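Local coordinates for protein diacylglycerol kinase (Bacillus anthracis, PDB 3S40) that probably phosphorylates diacylglycerol to phosphatidic acid at the expense of a nucleoside triphosphate, at residues L12-P17 with G51-Y56; A93-G98 with A114-L119. All blocks are in the same frame, centred on the assembly; numbering follows the deposited sequence.

Contact 1. Residues L12-P17 with G51-Y56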
# COMPACT_ATOMS: atom_id res chain seq x y z
N LEU A 12 2.85 14.09 -14.81
CA LEU A 12 2.65 12.89 -15.61
C LEU A 12 1.45 12.09 -15.12
O LEU A 12 1.33 11.80 -13.92
CB LEU A 12 3.88 11.99 -15.50
CG LEU A 12 3.71 10.57 -16.05
CD1 LEU A 12 3.43 10.57 -17.56
CD2 LEU A 12 4.93 9.73 -15.71
N LEU A 13 0.56 11.72 -16.04
CA LEU A 13 -0.53 10.79 -15.77
C LEU A 13 -0.26 9.46 -16.48
O LEU A 13 -0.16 9.41 -17.72
CB LEU A 13 -1.89 11.37 -16.23
CG LEU A 13 -3.09 10.41 -16.22
CD1 LEU A 13 -3.45 10.01 -14.79
CD2 LEU A 13 -4.34 10.97 -16.91
N ILE A 14 -0.13 8.39 -15.71
CA ILE A 14 0.04 7.05 -16.28
C ILE A 14 -1.31 6.38 -16.29
O ILE A 14 -1.98 6.30 -15.27
CB ILE A 14 1.03 6.19 -15.47
CG1 ILE A 14 2.42 6.84 -15.50
CG2 ILE A 14 1.09 4.73 -16.03
CD1 ILE A 14 3.39 6.32 -14.44
N VAL A 15 -1.72 5.90 -17.47
CA VAL A 15 -3.02 5.27 -17.64
C VAL A 15 -2.89 3.80 -18.01
O VAL A 15 -2.28 3.48 -19.03
CB VAL A 15 -3.83 5.95 -18.75
CG1 VAL A 15 -5.07 5.12 -19.09
CG2 VAL A 15 -4.20 7.38 -18.34
N ASN A 16 -3.47 2.93 -17.20
CA ASN A 16 -3.67 1.53 -17.57
C ASN A 16 -4.99 1.43 -18.32
O ASN A 16 -6.06 1.58 -17.72
CB ASN A 16 -3.68 0.64 -16.32
CG ASN A 16 -3.93 -0.82 -16.64
OD1 ASN A 16 -4.10 -1.20 -17.80
ND2 ASN A 16 -3.94 -1.66 -15.61
N PRO A 17 -4.93 1.18 -19.64
CA PRO A 17 -6.12 1.23 -20.50
C PRO A 17 -7.14 0.18 -20.09
O PRO A 17 -8.33 0.33 -20.36
CB PRO A 17 -5.57 0.93 -21.90
CG PRO A 17 -4.09 1.16 -21.81
CD PRO A 17 -3.72 0.81 -20.40
N GLY A 51 5.16 -3.84 -16.39
CA GLY A 51 6.47 -3.23 -16.31
C GLY A 51 6.51 -1.80 -16.83
O GLY A 51 7.37 -1.02 -16.40
N ASP A 52 5.59 -1.44 -17.73
CA ASP A 52 5.58 -0.08 -18.30
C ASP A 52 5.43 1.03 -17.26
O ASP A 52 6.11 2.05 -17.33
CB ASP A 52 4.47 0.06 -19.34
CG ASP A 52 4.81 -0.61 -20.67
OD1 ASP A 52 5.95 -1.10 -20.82
OD2 ASP A 52 3.94 -0.64 -21.56
N ALA A 53 4.52 0.85 -16.32
CA ALA A 53 4.31 1.87 -15.31
C ALA A 53 5.62 2.10 -14.55
O ALA A 53 6.05 3.22 -14.34
CB ALA A 53 3.15 1.48 -14.38
N THR A 54 6.27 1.01 -14.17
CA THR A 54 7.57 1.09 -13.50
C THR A 54 8.58 1.85 -14.36
O THR A 54 9.28 2.73 -13.86
CB THR A 54 8.13 -0.32 -13.16
OG1 THR A 54 7.19 -1.03 -12.34
CG2 THR A 54 9.47 -0.22 -12.46
N LYS A 55 8.67 1.51 -15.65
CA LYS A 55 9.63 2.19 -16.52
C LYS A 55 9.28 3.66 -16.72
O LYS A 55 10.18 4.48 -16.81
CB LYS A 55 9.73 1.50 -17.89
CG LYS A 55 10.35 0.13 -17.82
CD LYS A 55 10.16 -0.62 -19.12
CE LYS A 55 10.49 -2.10 -18.93
NZ LYS A 55 10.38 -2.86 -20.22
N TYR A 56 8.00 4.00 -16.78
CA TYR A 56 7.63 5.40 -16.99
C TYR A 56 7.99 6.19 -15.74
O TYR A 56 8.52 7.30 -15.84
CB TYR A 56 6.14 5.58 -17.27
CG TYR A 56 5.60 4.93 -18.52
CD1 TYR A 56 6.42 4.57 -19.57
CD2 TYR A 56 4.23 4.67 -18.64
CE1 TYR A 56 5.90 3.97 -20.73
CE2 TYR A 56 3.70 4.08 -19.77
CZ TYR A 56 4.53 3.74 -20.81
OH TYR A 56 3.98 3.14 -21.93
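Ile14, near the end of inner strand 11-15, reaches across to Ala53 and Tyr56, which sit three residues apart and so share one flank of helix 52-60. Its two branches divide the work. CG2, anti to the backbone N, lies 4.2 Å from Ala53 CB and 4.1 Å from Tyr56 CD2, meeting the tyrosine ring at its edge, close to the ring plane. CG1 carries the longer arm: with chi2 near 164° it extends fully, and CD1 comes to rest 4.0 Å from Tyr56 CB and 4.1 Å from Ala53 O. A beta-branched residue suits both the strand and the job, since it offers two separate arms to the helix. The setting is a beta-alpha-beta crossover within the parallel sheet of the kinase catalytic domain: helix 52-60 links strand 42-46 to strand 66-71, the neighbours of strand 11-15 in the sheet, and therefore runs over it nearly antiparallel, at 169°. Ala53 has a single methyl to offer, which also touches Thr75 and Glu78 of helix 73-83. Tyr56 covers more ground; its side chain also touches Leu45, while the hydroxyl is hydrogen-bonded to the carbonyl of His46, which satisfies the polar end of an otherwise apolar contact. One turn earlier, Asp52 O stands 3.2 Å above the plane of the Tyr56 ring, toward its rim. Leu12 adds a looser touch, CD2 to Tyr56 O at 4.3 Å.

Contact 2. Residues A93-G98 with A114-L119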
# COMPACT_ATOMS: atom_id res chain seq x y z
N ALA A 93 0.16 10.29 -6.83
CA ALA A 93 -1.29 10.32 -6.64
C ALA A 93 -1.90 9.10 -7.31
O ALA A 93 -1.33 8.56 -8.26
CB ALA A 93 -1.89 11.60 -7.17
N ILE A 94 -3.04 8.65 -6.80
CA ILE A 94 -3.69 7.44 -7.31
C ILE A 94 -5.11 7.77 -7.71
O ILE A 94 -5.83 8.40 -6.96
CB ILE A 94 -3.76 6.34 -6.21
CG1 ILE A 94 -2.36 5.97 -5.73
CG2 ILE A 94 -4.52 5.10 -6.72
CD1 ILE A 94 -2.37 5.06 -4.51
N ILE A 95 -5.51 7.34 -8.90
CA ILE A 95 -6.91 7.31 -9.23
C ILE A 95 -7.23 5.85 -9.30
O ILE A 95 -6.64 5.12 -10.08
CB ILE A 95 -7.22 7.98 -10.56
CG1 ILE A 95 -6.76 9.43 -10.53
CG2 ILE A 95 -8.73 7.89 -10.84
CD1 ILE A 95 -6.75 10.10 -11.90
N PRO A 96 -8.16 5.41 -8.45
CA PRO A 96 -8.44 3.98 -8.23
C PRO A 96 -9.06 3.35 -9.47
O PRO A 96 -10.12 3.77 -9.89
CB PRO A 96 -9.43 4.00 -7.05
CG PRO A 96 -10.09 5.33 -7.14
CD PRO A 96 -9.05 6.29 -7.69
N GLY A 97 -8.41 2.35 -10.06
CA GLY A 97 -8.91 1.75 -11.27
C GLY A 97 -9.00 0.24 -11.18
O GLY A 97 -9.14 -0.44 -12.20
N GLY A 98 -8.91 -0.29 -9.96
CA GLY A 98 -9.01 -1.72 -9.73
C GLY A 98 -10.26 -2.00 -8.93
O GLY A 98 -11.18 -1.18 -8.89
N ALA A 114 -14.05 10.22 -11.10
CA ALA A 114 -14.19 11.65 -11.40
C ALA A 114 -13.82 12.47 -10.16
O ALA A 114 -13.11 13.47 -10.26
CB ALA A 114 -15.62 11.98 -11.87
N GLU A 115 -14.34 12.06 -9.01
CA GLU A 115 -14.06 12.73 -7.73
C GLU A 115 -12.59 12.61 -7.31
O GLU A 115 -12.01 13.56 -6.77
CB GLU A 115 -14.95 12.18 -6.62
CG GLU A 115 -16.43 12.48 -6.82
CD GLU A 115 -16.69 13.97 -7.04
OE1 GLU A 115 -16.09 14.78 -6.31
OE2 GLU A 115 -17.48 14.31 -7.94
N ALA A 116 -12.01 11.44 -7.56
CA ALA A 116 -10.59 11.21 -7.31
C ALA A 116 -9.70 12.16 -8.12
O ALA A 116 -8.69 12.64 -7.62
CB ALA A 116 -10.24 9.75 -7.61
N ALA A 117 -10.06 12.41 -9.39
CA ALA A 117 -9.26 13.30 -10.24
C ALA A 117 -9.36 14.73 -9.72
O ALA A 117 -8.37 15.44 -9.68
CB ALA A 117 -9.73 13.21 -11.74
N LYS A 118 -10.56 15.15 -9.33
CA LYS A 118 -10.76 16.48 -8.78
C LYS A 118 -10.01 16.71 -7.46
O LYS A 118 -9.44 17.78 -7.25
CB LYS A 118 -12.26 16.75 -8.60
CG LYS A 118 -12.99 16.69 -9.93
CD LYS A 118 -14.49 16.83 -9.76
CE LYS A 118 -15.19 16.57 -11.08
NZ LYS A 118 -16.67 16.64 -10.91
N LEU A 119 -10.02 15.70 -6.59
CA LEU A 119 -9.19 15.69 -5.39
C LEU A 119 -7.72 16.04 -5.69
O LEU A 119 -7.12 16.87 -5.02
CB LEU A 119 -9.28 14.33 -4.68
CG LEU A 119 -8.38 14.24 -3.43
CD1 LEU A 119 -8.94 15.09 -2.31
CD2 LEU A 119 -8.22 12.80 -2.99
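Ile95 on strand 91-96 faces Ala116 and Ala117 of helix 113-120, in the layered alpha/beta catalytic domain of the diacylglycerol kinase family: the helix covers the edge strand of the parallel sheet and runs almost antiparallel to it, at 167°. The two CA atoms of Ile95 and Ala116 are 5.7 Å apart, a close approach that the methyl side chain of alanine permits. Starting at the branch point, Ile95 CB points at the helix but lies 4.6 Å from Ala116 CB, just short of direct packing. A chi1 of -59° sets CG1 beside the backbone N and leaves CG2 anti to it, which places CG2 4.0 Å from Ala116 CB. The other arm starts with CG1, which lies 4.6 Å from Ala116 CB and makes no close approach of its own. With chi2 at 167° the chain stays extended, and the tip, CD1, arrives 4.3 Å from Ala117 CB. One isoleucine thus spans two consecutive alanines of the helix, a wholly apolar join between buried surfaces. Ile31 of helix 24-38 touches both Ile95 and Ala117, so a second helix helps to enclose the pair, while Ile113 and Ile120 extend the apolar lining around Ile95. Ile95 pairs with strand 66-71; Pro96 follows on this outermost strand, where a proline has no N-H to satisfy, and presents CD to Ala116 CB at 3.7 Å.

In the fold
From the N terminus, the chain enters the parallel sheet through strand 11-15, passes helix 24-38 and strand 42-46, and reaches helix 52-60, where contact 1 closes a loop of 33 intervening residues. It then lays down strand 66-71, helix 73-83 and the edge strand 91-96, before helix 113-120 returns to strand 91-96, where contact 2 closes a shorter loop of 15 residues that contains helix 102-106. The two loops follow in series, neither nested nor crossed. Both contacts tie a helix to the same sheet but on opposite faces: contact 1 on the side shared with helix 73-83, contact 2 beside helix 24-38. Their centres lie about 15 Å apart.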